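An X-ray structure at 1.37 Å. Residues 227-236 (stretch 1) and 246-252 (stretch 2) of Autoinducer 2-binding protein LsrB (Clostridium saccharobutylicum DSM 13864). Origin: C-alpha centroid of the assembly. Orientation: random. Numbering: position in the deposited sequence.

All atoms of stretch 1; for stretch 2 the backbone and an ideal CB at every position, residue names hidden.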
# COMPACT_ATOMS: atom_id res chain seq x y z
N ALA A 227 -2.77 -8.16 6.65
CA ALA A 227 -3.47 -9.37 6.24
C ALA A 227 -2.53 -10.46 5.76
O ALA A 227 -2.77 -11.64 6.03
CB ALA A 227 -4.45 -9.04 5.12
N LEU A 228 -1.46 -10.10 5.03
CA LEU A 228 -0.58 -11.14 4.49
C LEU A 228 0.13 -11.93 5.58
O LEU A 228 0.01 -13.17 5.60
CB LEU A 228 0.38 -10.54 3.45
CG LEU A 228 1.37 -11.58 2.91
CD1 LEU A 228 0.65 -12.80 2.26
CD2 LEU A 228 2.32 -10.94 1.90
N PRO A 229 0.86 -11.32 6.52
CA PRO A 229 1.47 -12.13 7.59
C PRO A 229 0.43 -12.77 8.49
O PRO A 229 0.64 -13.89 8.96
CB PRO A 229 2.38 -11.15 8.33
CG PRO A 229 1.82 -9.75 7.98
CD PRO A 229 1.32 -9.91 6.55
N GLY A 230 -0.72 -12.13 8.70
CA GLY A 230 -1.74 -12.76 9.51
C GLY A 230 -2.30 -14.01 8.84
O GLY A 230 -2.55 -15.02 9.50
N GLN A 231 -2.49 -13.95 7.51
CA GLN A 231 -3.00 -15.11 6.79
C GLN A 231 -1.98 -16.23 6.78
O GLN A 231 -2.33 -17.41 6.89
CB GLN A 231 -3.32 -14.70 5.37
CG GLN A 231 -4.07 -15.80 4.60
CD GLN A 231 -5.42 -16.06 5.22
OE1 GLN A 231 -6.30 -15.20 5.15
NE2 GLN A 231 -5.61 -17.26 5.80
N ALA A 232 -0.69 -15.89 6.63
CA ALA A 232 0.34 -16.91 6.70
C ALA A 232 0.35 -17.56 8.08
O ALA A 232 0.43 -18.80 8.22
CB ALA A 232 1.70 -16.32 6.37
N GLN A 233 0.24 -16.75 9.14
CA GLN A 233 0.20 -17.31 10.49
C GLN A 233 -1.02 -18.22 10.67
O GLN A 233 -0.94 -19.30 11.27
CB GLN A 233 0.17 -16.17 11.50
CG GLN A 233 0.19 -16.68 12.93
CD GLN A 233 1.51 -17.33 13.31
OE1 GLN A 233 2.58 -16.79 12.96
NE2 GLN A 233 1.46 -18.46 14.00
N ALA A 234 -2.17 -17.80 10.12
CA ALA A 234 -3.36 -18.63 10.21
C ALA A 234 -3.15 -19.98 9.53
O ALA A 234 -3.56 -21.03 10.05
CB ALA A 234 -4.54 -17.92 9.56
N ALA A 235 -2.50 -19.98 8.36
CA ALA A 235 -2.23 -21.22 7.66
C ALA A 235 -1.31 -22.09 8.49
O ALA A 235 -1.55 -23.30 8.65
CB ALA A 235 -1.62 -20.90 6.30
N GLN A 236 -0.25 -21.51 9.04
CA GLN A 236 0.66 -22.27 9.88
C GLN A 236 -0.06 -22.83 11.12
O GLN A 236 0.13 -23.99 11.50
CB GLN A 236 1.83 -21.38 10.27
CG GLN A 236 2.91 -22.13 10.96
CD GLN A 236 4.00 -21.18 11.36
OE1 GLN A 236 4.77 -20.76 10.52
NE2 GLN A 236 4.02 -20.77 12.62
N UNK A 246 -2.54 -21.57 -1.60
CA UNK A 246 -1.67 -20.51 -2.10
C UNK A 246 -2.08 -19.18 -1.48
O UNK A 246 -3.21 -18.74 -1.64
CB UNK A 246 -1.72 -20.43 -3.63
N UNK A 247 -1.14 -18.55 -0.79
CA UNK A 247 -1.32 -17.24 -0.17
C UNK A 247 -0.32 -16.31 -0.82
O UNK A 247 0.87 -16.64 -0.92
CB UNK A 247 -1.14 -17.29 1.35
N UNK A 248 -0.78 -15.14 -1.26
CA UNK A 248 0.14 -14.13 -1.75
C UNK A 248 -0.41 -12.78 -1.35
O UNK A 248 -1.48 -12.69 -0.74
CB UNK A 248 0.34 -14.23 -3.26
N UNK A 249 0.32 -11.71 -1.67
CA UNK A 249 -0.10 -10.40 -1.23
C UNK A 249 1.08 -9.46 -1.20
O UNK A 249 2.10 -9.69 -1.85
CB UNK A 249 -0.76 -10.47 0.15
N UNK A 250 0.90 -8.36 -0.45
CA UNK A 250 1.92 -7.33 -0.34
C UNK A 250 2.38 -7.19 1.12
O UNK A 250 1.54 -6.97 2.01
CB UNK A 250 1.39 -6.00 -0.87
N UNK A 251 3.70 -7.20 1.33
CA UNK A 251 4.26 -6.90 2.64
C UNK A 251 5.75 -6.70 2.48
O UNK A 251 6.36 -7.24 1.55
CB UNK A 251 3.96 -8.01 3.65
N UNK A 252 6.34 -5.91 3.38
CA UNK A 252 7.78 -5.74 3.35
C UNK A 252 8.46 -7.08 3.64
O UNK A 252 7.95 -7.90 4.42
CB UNK A 252 8.22 -4.68 4.36

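Stretch 1 is a helix, and stretch 2 begins as a strand that runs nearly antiparallel to it, at 164°. No hydrogen bond joins the two, so the contact is one of packing.

Position 246 is out of reach of the helix. Its ideal CB has nothing of stretch 1 within 5.5 Å, and its strand-like backbone angles of -103/121 suit many residues. The deposited residue is Thr246, with chi1 m; its OG1 is hydrogen-bonded elsewhere in the structure.

Position 247 points toward the helix. Its ideal CB lies 4.6 Å from Gln231 CG and 4.9 Å from Leu228 CD1, which leaves room for a side chain of some length. The surroundings are mostly aliphatic: Leu228, the CG of Gln231, and the methyl of Ala235 further along. Val, Ile, Leu or Met would all be reasonable, and the extended backbone favours a beta-branched residue. The deposited residue is Ile247, with chi1 m and chi2 t. Its CG2 meets Leu228 CD1 at 3.6 Å. Its CD1 reaches Ala235 CB at 3.6 Å and also lies 3.8 Å from Gln231 O, a van der Waals contact with the helix backbone.

Position 248 points away, as expected from strand alternation. Stretch 1 sets no limit on its side chain, and many residues would fit. It is Thr248, with chi1 t. Its backbone O packs 3.7 Å from Leu228 CD1, while its OG1 is hydrogen-bonded elsewhere in the structure.

Position 249 faces the helix where the backbones come close: its CA is 5.8 Å from Leu228 CA. An ideal CB would sit only 3.4 Å from Leu228 CD1, which is tight. The angles of 157/-161 would also jam that CB against the preceding carbonyl O. This second point alone calls for glycine. Gly249 is found, and its C lies 3.7 Å from Leu228 CD2.

Position 250 points away again, with no stretch 1 atom within 5.5 Å of its ideal CB. Small or large side chains are possible. It is Phe250, with chi1 m; its side chain makes no contact with stretch 1, but its backbone N is 3.8 Å from Leu228 CD2.

Position 251 points toward the helix. Its ideal CB is 3.8 Å from Leu228 CD2 and 4.4 Å from Pro229 CD, so a small apolar residue suits it well. The deposited Ala251 places its methyl against both residues at those distances.

Position 252 lies beyond the contact, leaving its choice open. It is Ser252, with chi1 p.

Stretch 2 246-252: TITGFAS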
# COMPACT_ATOMS: atom_id res chain seq x y z
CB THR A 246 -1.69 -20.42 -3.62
OG1 THR A 246 -1.17 -21.66 -4.17
CG2 THR A 246 -0.87 -19.22 -4.11
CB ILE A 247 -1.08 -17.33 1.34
CG1 ILE A 247 -2.16 -18.19 2.00
CG2 ILE A 247 -1.04 -15.91 1.96
CD1 ILE A 247 -1.76 -18.76 3.35
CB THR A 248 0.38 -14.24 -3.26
OG1 THR A 248 1.53 -13.46 -3.62
CG2 THR A 248 -0.84 -13.81 -4.07
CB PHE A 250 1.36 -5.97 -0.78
CG PHE A 250 1.10 -5.85 -2.27
CD1 PHE A 250 1.90 -6.50 -3.24
CD2 PHE A 250 0.06 -5.03 -2.71
CE1 PHE A 250 1.65 -6.32 -4.60
CE2 PHE A 250 -0.19 -4.83 -4.07
CZ PHE A 250 0.61 -5.48 -5.02
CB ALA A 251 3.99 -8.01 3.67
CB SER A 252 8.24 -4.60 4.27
OG SER A 252 7.67 -4.70 5.57
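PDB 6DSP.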